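Local coordinates for CaaX farnesyltransferase alpha subunit Ram2 (PDB 4L9P), which is the alpha subunit of a heterodimeric enzyme that farnesylates CAAX proteins, and probably takes part in geranylgeranylation too, at residues Met133-Gln147 / Tyr166-His179. The protein carries 1 engineered substitution. Sequence-based numbering, arbitrary orientation.
Sequences MSSRAHFPTLPPREQ and YRHWLVRHFKLWDH. With EDO (1,2-ethanediol), chain E.
In the helical-hairpin superhelix of the prenyltransferase alpha subunit, the loop between helices 123-133 and 146-156 folds over the C-terminal end of helix 161-174, where it packs on F174 and H173. One face of the F174 ring receives the backbone of L142, whose N lies 3.6 Å above the ring plane, off its centre; the H173 edge meets the opposite face, CD2 over its centre. F139 O meets the F174 edge, and M133 SD also lies at the edge, 5.2 Å from the ring centroid, a Met-aromatic contact. H173 is itself sandwiched. W169 CZ2 lies over one of its faces, while the guanidinium of R136 lies flat on the other, planes 11° apart, a parallel stack. The same guanidinium reaches past the ring to the backbone: NH2 donates to H173 O at 2.7 Å, nearly straight at 161°. A water links M133 O, F139 O and H173 NE2, tying the loop to the imidazole edge.

The contact joins neighbouring helices of the alpha-helical superhelix, whose alpha-subunit repeats belong to the TPR clan. Deeper in, M133 is a knob among Y166, W169, L170 and F174; with CG anti to the backbone N (chi1 -170°), that carbon comes 3.4 Å from Y166 OH. The buried phenol donates to E146 OE2 at 2.7 Å, from above the carboxylate plane, and R129 forms a salt bridge to the same oxygen. L142 spreads its methyls, CD1 onto L170 CD2 and CD2 against L176 CD1 and H179 NE2. Beyond it, Q147 NE2 sits over one face of the H179 ring, near its rim, and is hydrogen-bonded to E182, which with D185 forms salt bridges to R167; H179 ND1 caps R181 N.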
ATOM      1  N   MET A 133      10.591 -13.918  18.792  1.00  5.83           N
ATOM      2  CA  MET A 133      12.028 -13.801  18.683  1.00  6.95           C
ATOM      3  C   MET A 133      12.577 -12.550  19.391  1.00  7.99           C
ATOM      4  O   MET A 133      13.777 -12.488  19.758  1.00 10.67           O
ATOM      5  CB  MET A 133      12.363 -13.709  17.188  1.00  8.25           C
ATOM      6  CG  MET A 133      13.880 -13.835  16.855  1.00  9.63           C
ATOM      7  SD  MET A 133      14.611 -15.406  17.330  1.00 10.34           S
ATOM      8  CE  MET A 133      13.547 -16.555  16.523  1.00 10.76           C
ATOM      9  N   SER A 134      11.715 -11.596  19.644  1.00  8.69           N
ATOM     10  CA  SER A 134      12.123 -10.386  20.361  1.00 10.11           C
ATOM     11  C   SER A 134      12.382 -10.652  21.847  1.00 11.33           C
ATOM     12  O   SER A 134      12.873  -9.755  22.547  1.00 12.22           O
ATOM     13  CB  SER A 134      11.055  -9.285  20.211  1.00 12.79           C
ATOM     14  OG  SER A 134       9.884  -9.629  20.904  1.00 13.74           O
ATOM     15  N   SER A 135      12.012 -11.836  22.349  1.00 10.94           N
ATOM     16  CA  SER A 135      12.217 -12.078  23.791  1.00 13.00           C
ATOM     17  C   SER A 135      13.656 -12.484  24.039  1.00 12.56           C
ATOM     18  O   SER A 135      14.043 -13.654  23.736  1.00 12.15           O
ATOM     19  CB  SER A 135      11.307 -13.180  24.244  1.00 14.52           C
ATOM     20  OG  SER A 135      11.615 -13.405  25.642  1.00 17.67           O
ATOM     21  N   ARG A 136      14.442 -11.566  24.615  1.00 13.01           N
ATOM     22  CA  ARG A 136      15.875 -11.819  24.813  1.00 15.83           C
ATOM     23  C   ARG A 136      16.138 -12.926  25.860  1.00 16.21           C
ATOM     24  O   ARG A 136      17.155 -13.642  25.795  1.00 16.45           O
ATOM     25  CB  ARG A 136      16.618 -10.502  25.136  1.00 18.06           C
ATOM     26  CG  ARG A 136      16.917  -9.710  23.818  1.00 20.10           C
ATOM     27  CD  ARG A 136      17.718  -8.420  24.065  1.00 22.17           C
ATOM     28  NE  ARG A 136      17.692  -7.547  22.901  1.00 22.57           N
ATOM     29  CZ  ARG A 136      18.407  -7.732  21.789  1.00 23.92           C
ATOM     30  NH1 ARG A 136      19.192  -8.789  21.646  1.00 25.05           N
ATOM     31  NH2 ARG A 136      18.325  -6.839  20.843  1.00 24.93           N
ATOM     32  N   ALA A 137      15.174 -13.113  26.752  1.00 16.46           N
ATOM     33  CA  ALA A 137      15.281 -14.162  27.777  1.00 19.04           C
ATOM     34  C   ALA A 137      15.272 -15.522  27.080  1.00 17.76           C
ATOM     35  O   ALA A 137      16.000 -16.442  27.484  1.00 20.06           O
ATOM     36  CB  ALA A 137      14.138 -14.037  28.726  1.00 20.84           C
ATOM     37  N   HIS A 138      14.564 -15.632  25.941  1.00 16.47           N
ATOM     38  CA  HIS A 138      14.471 -16.914  25.260  1.00 15.84           C
ATOM     39  C   HIS A 138      15.461 -17.047  24.088  1.00 14.00           C
ATOM     40  O   HIS A 138      15.904 -18.161  23.742  1.00 16.24           O
ATOM     41  CB  HIS A 138      13.051 -17.096  24.694  1.00 17.39           C
ATOM     42  CG  HIS A 138      12.002 -17.224  25.757  1.00 20.40           C
ATOM     43  ND1 HIS A 138      11.434 -16.132  26.381  1.00 23.06           N
ATOM     44  CD2 HIS A 138      11.450 -18.322  26.327  1.00 21.80           C
ATOM     45  CE1 HIS A 138      10.552 -16.556  27.273  1.00 24.06           C
ATOM     46  NE2 HIS A 138      10.566 -17.880  27.280  1.00 23.59           N
ATOM     47  N   PHE A 139      15.729 -15.934  23.412  1.00 10.82           N
ATOM     48  CA  PHE A 139      16.599 -15.919  22.248  1.00  9.49           C
ATOM     49  C   PHE A 139      17.646 -14.843  22.428  1.00 10.45           C
ATOM     50  O   PHE A 139      17.585 -13.772  21.832  1.00 11.15           O
ATOM     51  CB  PHE A 139      15.758 -15.600  20.986  1.00  8.25           C
ATOM     52  CG  PHE A 139      14.626 -16.572  20.799  1.00  7.43           C
ATOM     53  CD1 PHE A 139      14.890 -17.857  20.286  1.00  8.80           C
ATOM     54  CD2 PHE A 139      13.330 -16.220  21.129  1.00  8.46           C
ATOM     55  CE1 PHE A 139      13.874 -18.789  20.085  1.00  9.63           C
ATOM     56  CE2 PHE A 139      12.269 -17.145  20.920  1.00  8.45           C
ATOM     57  CZ  PHE A 139      12.530 -18.435  20.389  1.00  9.27           C
ATOM     58  N   PRO A 140      18.663 -15.130  23.251  1.00 10.61           N
ATOM     59  CA  PRO A 140      19.603 -14.042  23.533  1.00 12.31           C
ATOM     60  C   PRO A 140      20.465 -13.683  22.342  1.00 12.91           C
ATOM     61  O   PRO A 140      20.935 -12.538  22.229  1.00 16.09           O
ATOM     62  CB  PRO A 140      20.466 -14.585  24.696  1.00 13.88           C
ATOM     63  CG  PRO A 140      20.273 -16.116  24.648  1.00 13.42           C
ATOM     64  CD  PRO A 140      18.848 -16.319  24.125  1.00 12.10           C
ATOM     65  N   THR A 141      20.652 -14.659  21.456  1.00 11.86           N
ATOM     66  CA  THR A 141      21.443 -14.421  20.248  1.00 12.49           C
ATOM     67  C   THR A 141      20.713 -15.070  19.080  1.00 11.40           C
ATOM     68  O   THR A 141      19.779 -15.865  19.275  1.00 10.99           O
ATOM     69  CB  THR A 141      22.851 -15.046  20.331  1.00 16.29           C
ATOM     70  OG1 THR A 141      22.762 -16.452  20.614  1.00 17.80           O
ATOM     71  CG2 THR A 141      23.712 -14.299  21.372  1.00 18.97           C
ATOM     72  N   LEU A 142      21.179 -14.742  17.882  1.00  9.54           N
ATOM     73  CA  LEU A 142      20.580 -15.259  16.653  1.00  8.25           C
ATOM     74  C   LEU A 142      20.578 -16.798  16.715  1.00  7.74           C
ATOM     75  O   LEU A 142      21.662 -17.435  16.825  1.00  9.12           O
ATOM     76  CB  LEU A 142      21.491 -14.798  15.499  1.00  7.68           C
ATOM     77  CG  LEU A 142      21.067 -15.349  14.140  1.00  7.82           C
ATOM     78  CD1 LEU A 142      19.674 -14.848  13.692  1.00  7.74           C
ATOM     79  CD2 LEU A 142      22.112 -14.996  13.095  1.00  9.33           C
ATOM     80  N   PRO A 143      19.418 -17.435  16.579  1.00  7.12           N
ATOM     81  CA  PRO A 143      19.421 -18.912  16.587  1.00  8.01           C
ATOM     82  C   PRO A 143      20.182 -19.464  15.381  1.00  7.42           C
ATOM     83  O   PRO A 143      20.192 -18.879  14.267  1.00  7.30           O
ATOM     84  CB  PRO A 143      17.927 -19.259  16.532  1.00  8.58           C
ATOM     85  CG  PRO A 143      17.252 -18.094  17.193  1.00  8.59           C
ATOM     86  CD  PRO A 143      18.049 -16.873  16.694  1.00  7.80           C
ATOM     87  N   PRO A 144      20.824 -20.620  15.542  1.00  8.27           N
ATOM     88  CA  PRO A 144      21.751 -21.108  14.541  1.00  8.92           C
ATOM     89  C   PRO A 144      21.179 -21.507  13.224  1.00  8.03           C
ATOM     90  O   PRO A 144      21.974 -21.636  12.332  1.00  8.96           O
ATOM     91  CB  PRO A 144      22.464 -22.340  15.228  1.00 10.61           C
ATOM     92  CG  PRO A 144      21.833 -22.539  16.435  1.00 12.98           C
ATOM     93  CD  PRO A 144      20.919 -21.364  16.825  1.00 10.52           C
ATOM     94  N   ARG A 145      19.870 -21.717  13.101  1.00  7.62           N
ATOM     95  CA  ARG A 145      19.332 -22.095  11.779  1.00  6.59           C
ATOM     96  C   ARG A 145      18.211 -21.129  11.391  1.00  6.74           C
ATOM     97  O   ARG A 145      17.431 -21.405  10.470  1.00  7.04           O
ATOM     98  CB  ARG A 145      18.797 -23.542  11.824  1.00  7.36           C
ATOM     99  CG  ARG A 145      19.967 -24.566  11.934  1.00  7.45           C
ATOM    100  CD  ARG A 145      20.844 -24.535  10.671  1.00  7.75           C
ATOM    101  NE  ARG A 145      21.912 -25.555  10.711  1.00  9.64           N
ATOM    102  CZ  ARG A 145      23.101 -25.346  11.272  1.00 10.19           C
ATOM    103  NH1 ARG A 145      23.360 -24.194  11.895  1.00  9.96           N
ATOM    104  NH2 ARG A 145      24.001 -26.333  11.191  1.00 11.30           N
ATOM    105  N   GLU A 146      18.178 -19.986  12.027  1.00  6.02           N
ATOM    106  CA  GLU A 146      17.134 -18.984  11.699  1.00  5.98           C
ATOM    107  C   GLU A 146      17.373 -18.437  10.292  1.00  5.42           C
ATOM    108  O   GLU A 146      16.388 -18.310   9.486  1.00  6.13           O
ATOM    109  CB  GLU A 146      17.203 -17.828  12.718  1.00  6.29           C
ATOM    110  CG  GLU A 146      16.171 -16.716  12.447  1.00  6.60           C
ATOM    111  CD  GLU A 146      14.756 -17.136  12.700  1.00  7.32           C
ATOM    112  OE1 GLU A 146      14.473 -18.304  13.063  1.00  8.44           O
ATOM    113  OE2 GLU A 146      13.832 -16.315  12.457  1.00  7.65           O
ATOM    114  N   GLN A 147      18.588 -18.032   9.922  1.00  5.30           N
ATOM    115  CA  GLN A 147      18.831 -17.499   8.543  1.00  5.69           C
ATOM    116  C   GLN A 147      18.510 -18.577   7.495  1.00  6.23           C
ATOM    117  O   GLN A 147      17.901 -18.275   6.443  1.00  6.37           O
ATOM    118  CB  GLN A 147      20.272 -16.965   8.423  1.00  6.58           C
ATOM    119  CG  GLN A 147      20.486 -15.693   9.245  1.00  6.68           C
ATOM    120  CD  GLN A 147      21.940 -15.378   9.417  1.00  7.19           C
ATOM    121  OE1 GLN A 147      22.761 -16.279   9.649  1.00  9.03           O
ATOM    122  NE2 GLN A 147      22.308 -14.096   9.292  1.00  8.09           N
ATOM    123  N   TYR A 166      10.434  -9.128   8.087  1.00  3.62           N
ATOM    124  CA  TYR A 166      10.947  -9.813   9.305  1.00  3.50           C
ATOM    125  C   TYR A 166      12.467  -9.814   9.284  1.00  4.04           C
ATOM    126  O   TYR A 166      13.110  -9.565  10.346  1.00  4.23           O
ATOM    127  CB  TYR A 166      10.393 -11.204   9.329  1.00  3.33           C
ATOM    128  CG  TYR A 166      11.039 -12.026  10.490  1.00  3.32           C
ATOM    129  CD1 TYR A 166      10.590 -11.887  11.830  1.00  5.28           C
ATOM    130  CD2 TYR A 166      12.146 -12.829  10.224  1.00  3.88           C
ATOM    131  CE1 TYR A 166      11.223 -12.598  12.850  1.00  6.52           C
ATOM    132  CE2 TYR A 166      12.788 -13.519  11.252  1.00  5.33           C
ATOM    133  CZ  TYR A 166      12.292 -13.377  12.547  1.00  5.92           C
ATOM    134  OH  TYR A 166      12.865 -14.086  13.589  1.00  7.02           O
ATOM    135  N   ARG A 167      13.094 -10.076   8.148  1.00  3.38           N
ATOM    136  CA  ARG A 167      14.556 -10.149   8.147  1.00  3.12           C
ATOM    137  C   ARG A 167      15.173  -8.772   8.443  1.00  4.30           C
ATOM    138  O   ARG A 167      16.227  -8.712   9.095  1.00  4.65           O
ATOM    139  CB  ARG A 167      15.078 -10.745   6.817  1.00  3.87           C
ATOM    140  CG  ARG A 167      16.565 -11.226   6.962  1.00  4.99           C
ATOM    141  CD  ARG A 167      17.039 -12.033   5.772  1.00  6.33           C
ATOM    142  NE  ARG A 167      18.358 -12.562   6.095  1.00  7.71           N
ATOM    143  CZ  ARG A 167      18.893 -13.661   5.587  1.00  6.52           C
ATOM    144  NH1 ARG A 167      18.245 -14.358   4.658  1.00  7.74           N
ATOM    145  NH2 ARG A 167      20.083 -14.072   6.076  1.00  7.64           N
ATOM    146  N   HIS A 168      14.528  -7.661   8.033  1.00  3.84           N
ATOM    147  CA  HIS A 168      15.064  -6.344   8.414  1.00  4.46           C
ATOM    148  C   HIS A 168      14.985  -6.210   9.942  1.00  4.56           C
ATOM    149  O   HIS A 168      15.976  -5.754  10.563  1.00  5.07           O
ATOM    150  CB  HIS A 168      14.138  -5.246   7.824  1.00  5.74           C
ATOM    151  CG  HIS A 168      14.410  -3.892   8.383  1.00  9.44           C
ATOM    152  ND1 HIS A 168      15.338  -3.052   7.806  1.00 12.11           N
ATOM    153  CD2 HIS A 168      13.977  -3.268   9.519  1.00 10.89           C
ATOM    154  CE1 HIS A 168      15.453  -1.948   8.545  1.00 11.50           C
ATOM    155  NE2 HIS A 168      14.643  -2.048   9.589  1.00 10.75           N
ATOM    156  N   TRP A 169      13.868  -6.606  10.554  1.00  5.10           N
ATOM    157  CA  TRP A 169      13.746  -6.525  12.010  1.00  5.26           C
ATOM    158  C   TRP A 169      14.842  -7.398  12.658  1.00  5.31           C
ATOM    159  O   TRP A 169      15.455  -6.978  13.674  1.00  6.32           O
ATOM    160  CB  TRP A 169      12.328  -6.999  12.442  1.00  5.73           C
ATOM    161  CG  TRP A 169      12.255  -7.118  13.925  1.00  7.19           C
ATOM    162  CD1 TRP A 169      11.995  -6.121  14.853  1.00 10.46           C
ATOM    163  CD2 TRP A 169      12.600  -8.268  14.672  1.00  7.48           C
ATOM    164  NE1 TRP A 169      12.124  -6.605  16.117  1.00 12.04           N
ATOM    165  CE2 TRP A 169      12.508  -7.920  16.054  1.00 10.12           C
ATOM    166  CE3 TRP A 169      12.955  -9.570  14.312  1.00  7.28           C
ATOM    167  CZ2 TRP A 169      12.788  -8.843  17.078  1.00 11.75           C
ATOM    168  CZ3 TRP A 169      13.271 -10.473  15.355  1.00  8.83           C
ATOM    169  CH2 TRP A 169      13.174 -10.087  16.702  1.00 10.32           C
ATOM    170  N   LEU A 170      15.072  -8.602  12.127  1.00  4.85           N
ATOM    171  CA  LEU A 170      16.046  -9.527  12.719  1.00  4.40           C
ATOM    172  C   LEU A 170      17.419  -8.901  12.675  1.00  4.70           C
ATOM    173  O   LEU A 170      18.201  -9.015  13.689  1.00  5.55           O
ATOM    174  CB  LEU A 170      15.994 -10.820  11.923  1.00  5.60           C
ATOM    175  CG  LEU A 170      16.894 -11.940  12.459  1.00  5.17           C
ATOM    176  CD1 LEU A 170      16.230 -12.592  13.684  1.00  5.75           C
ATOM    177  CD2 LEU A 170      17.098 -12.966  11.337  1.00  7.24           C
ATOM    178  N   VAL A 171      17.788  -8.282  11.571  1.00  5.23           N
ATOM    179  CA  VAL A 171      19.089  -7.627  11.477  1.00  5.72           C
ATOM    180  C   VAL A 171      19.241  -6.510  12.495  1.00  5.67           C
ATOM    181  O   VAL A 171      20.307  -6.420  13.149  1.00  6.19           O
ATOM    182  CB  VAL A 171      19.314  -7.104  10.033  1.00  4.83           C
ATOM    183  CG1 VAL A 171      20.533  -6.175   9.984  1.00  5.53           C
ATOM    184  CG2 VAL A 171      19.458  -8.264   9.090  1.00  5.62           C
ATOM    185  N   ARG A 172      18.245  -5.676  12.674  1.00  6.16           N
ATOM    186  CA  ARG A 172      18.374  -4.616  13.659  1.00  7.68           C
ATOM    187  C   ARG A 172      18.425  -5.196  15.061  1.00  6.85           C
ATOM    188  O   ARG A 172      19.225  -4.741  15.904  1.00  9.19           O
ATOM    189  CB  ARG A 172      17.200  -3.658  13.515  1.00  9.55           C
ATOM    190  CG  ARG A 172      17.322  -2.488  14.433  1.00 12.61           C
ATOM    191  CD  ARG A 172      16.215  -1.454  14.114  1.00 16.60           C
ATOM    192  NE  ARG A 172      16.301  -0.294  15.003  1.00 22.71           N
ATOM    193  CZ  ARG A 172      17.033   0.788  14.715  1.00 23.86           C
ATOM    194  NH1 ARG A 172      17.815   0.790  13.609  1.00 23.46           N
ATOM    195  NH2 ARG A 172      17.051   1.804  15.565  1.00 25.58           N
ATOM    196  N   HIS A 173      17.612  -6.208  15.340  1.00  7.08           N
ATOM    197  CA  HIS A 173      17.497  -6.740  16.699  1.00  6.55           C
ATOM    198  C   HIS A 173      18.777  -7.407  17.152  1.00  7.83           C
ATOM    199  O   HIS A 173      19.235  -7.160  18.294  1.00  8.75           O
ATOM    200  CB  HIS A 173      16.361  -7.736  16.751  1.00  7.56           C
ATOM    201  CG  HIS A 173      16.131  -8.298  18.110  1.00  7.61           C
ATOM    202  ND1 HIS A 173      15.468  -7.584  19.087  1.00  9.55           N
ATOM    203  CD2 HIS A 173      16.432  -9.519  18.649  1.00  7.41           C
ATOM    204  CE1 HIS A 173      15.379  -8.335  20.178  1.00  9.75           C
ATOM    205  NE2 HIS A 173      15.972  -9.509  19.949  1.00  9.47           N
ATOM    206  N   PHE A 174      19.360  -8.253  16.318  1.00  6.98           N
ATOM    207  CA  PHE A 174      20.600  -8.979  16.684  1.00  7.62           C
ATOM    208  C   PHE A 174      21.868  -8.291  16.166  1.00  8.32           C
ATOM    209  O   PHE A 174      22.973  -8.801  16.300  1.00 10.36           O
ATOM    210  CB  PHE A 174      20.505 -10.404  16.179  1.00  8.61           C
ATOM    211  CG  PHE A 174      19.541 -11.248  16.961  1.00  7.47           C
ATOM    212  CD1 PHE A 174      19.693 -11.449  18.346  1.00  9.29           C
ATOM    213  CD2 PHE A 174      18.516 -11.903  16.294  1.00  7.82           C
ATOM    214  CE1 PHE A 174      18.795 -12.252  19.040  1.00  9.64           C
ATOM    215  CE2 PHE A 174      17.600 -12.706  16.986  1.00  8.69           C
ATOM    216  CZ  PHE A 174      17.760 -12.913  18.394  1.00  9.58           C
ATOM    217  N   LYS A 175      21.694  -7.104  15.592  1.00  7.91           N
ATOM    218  CA  LYS A 175      22.818  -6.246  15.133  1.00  9.19           C
ATOM    219  C   LYS A 175      23.661  -6.999  14.072  1.00  9.05           C
ATOM    220  O   LYS A 175      24.877  -7.175  14.202  1.00 11.18           O
ATOM    221  CB  LYS A 175      23.716  -5.753  16.320  1.00 11.11           C
ATOM    222  CG  LYS A 175      22.863  -4.975  17.334  1.00 15.45           C
ATOM    223  CD  LYS A 175      23.760  -4.290  18.428  1.00 20.12           C
ATOM    224  CE  LYS A 175      22.905  -3.625  19.509  1.00 23.93           C
ATOM    225  NZ  LYS A 175      22.056  -2.507  18.955  1.00 26.75           N
ATOM    226  N   LEU A 176      22.978  -7.399  13.010  1.00  7.08           N
ATOM    227  CA  LEU A 176      23.546  -8.287  11.987  1.00  7.25           C
ATOM    228  C   LEU A 176      24.022  -7.561  10.729  1.00  7.33           C
ATOM    229  O   LEU A 176      24.283  -8.199   9.717  1.00  6.85           O
ATOM    230  CB  LEU A 176      22.549  -9.386  11.611  1.00  6.75           C
ATOM    231  CG  LEU A 176      21.999 -10.185  12.781  1.00  6.77           C
ATOM    232  CD1 LEU A 176      20.992 -11.182  12.190  1.00  7.49           C
ATOM    233  CD2 LEU A 176      23.140 -10.898  13.489  1.00  7.62           C
ATOM    234  N   TRP A 177      24.145  -6.225  10.757  1.00  7.15           N
ATOM    235  CA  TRP A 177      24.465  -5.483   9.502  1.00  7.82           C
ATOM    236  C   TRP A 177      25.738  -6.016   8.883  1.00  8.22           C
ATOM    237  O   TRP A 177      25.804  -6.126   7.640  1.00  9.42           O
ATOM    238  CB  TRP A 177      24.600  -3.994   9.717  1.00  8.10           C
ATOM    239  CG  TRP A 177      23.369  -3.326  10.208  1.00  9.17           C
ATOM    240  CD1 TRP A 177      22.372  -2.775   9.439  1.00  9.92           C
ATOM    241  CD2 TRP A 177      23.013  -3.073  11.565  1.00  9.68           C
ATOM    242  NE1 TRP A 177      21.400  -2.220  10.237  1.00 10.60           N
ATOM    243  CE2 TRP A 177      21.760  -2.412  11.550  1.00 11.05           C
ATOM    244  CE3 TRP A 177      23.604  -3.363  12.801  1.00 12.51           C
ATOM    245  CZ2 TRP A 177      21.129  -1.977  12.698  1.00 13.38           C
ATOM    246  CZ3 TRP A 177      22.963  -2.926  13.951  1.00 13.27           C
ATOM    247  CH2 TRP A 177      21.725  -2.250  13.887  1.00 13.94           C
ATOM    248  N   ASP A 178      26.723  -6.391   9.716  1.00  7.92           N
ATOM    249  CA  ASP A 178      28.022  -6.876   9.187  1.00  9.89           C
ATOM    250  C   ASP A 178      28.165  -8.387   9.279  1.00  9.40           C
ATOM    251  O   ASP A 178      29.256  -8.963   9.035  1.00 10.00           O
ATOM    252  CB  ASP A 178      29.193  -6.220   9.926  1.00 12.07           C
ATOM    253  CG  ASP A 178      29.258  -4.701   9.656  1.00 13.73           C
ATOM    254  OD1 ASP A 178      28.813  -4.251   8.548  1.00 14.83           O
ATOM    255  OD2 ASP A 178      29.660  -3.951  10.554  1.00 16.05           O
ATOM    256  N   HIS A 179      27.043  -9.056   9.585  1.00  8.11           N
ATOM    257  CA  HIS A 179      27.096 -10.553   9.680  1.00  8.04           C
ATOM    258  C   HIS A 179      27.241 -11.118   8.259  1.00  7.38           C
ATOM    259  O   HIS A 179      26.440 -10.785   7.373  1.00  8.16           O
ATOM    260  CB  HIS A 179      25.817 -11.017  10.356  1.00  8.32           C
ATOM    261  CG  HIS A 179      25.744 -12.487  10.630  1.00  7.65           C
ATOM    262  ND1 HIS A 179      25.632 -13.473   9.650  1.00  8.18           N
ATOM    263  CD2 HIS A 179      25.767 -13.129  11.829  1.00  8.73           C
ATOM    264  CE1 HIS A 179      25.572 -14.658  10.254  1.00  7.82           C
ATOM    265  NE2 HIS A 179      25.653 -14.461  11.570  1.00  7.55           N
TER
HETATM  266  C1  EDO E 402      17.114 -23.024  15.639  1.00 17.98           C
HETATM  267  O1  EDO E 402      17.631 -22.077  14.696  1.00 12.90           O
HETATM  268  C2  EDO E 402      17.715 -24.424  15.566  1.00 20.67           C
HETATM  269  O2  EDO E 402      19.148 -24.320  15.743  1.00 24.11           O
HETATM  270  O   HOH W   1      15.759 -11.779  21.435  1.00 10.10           O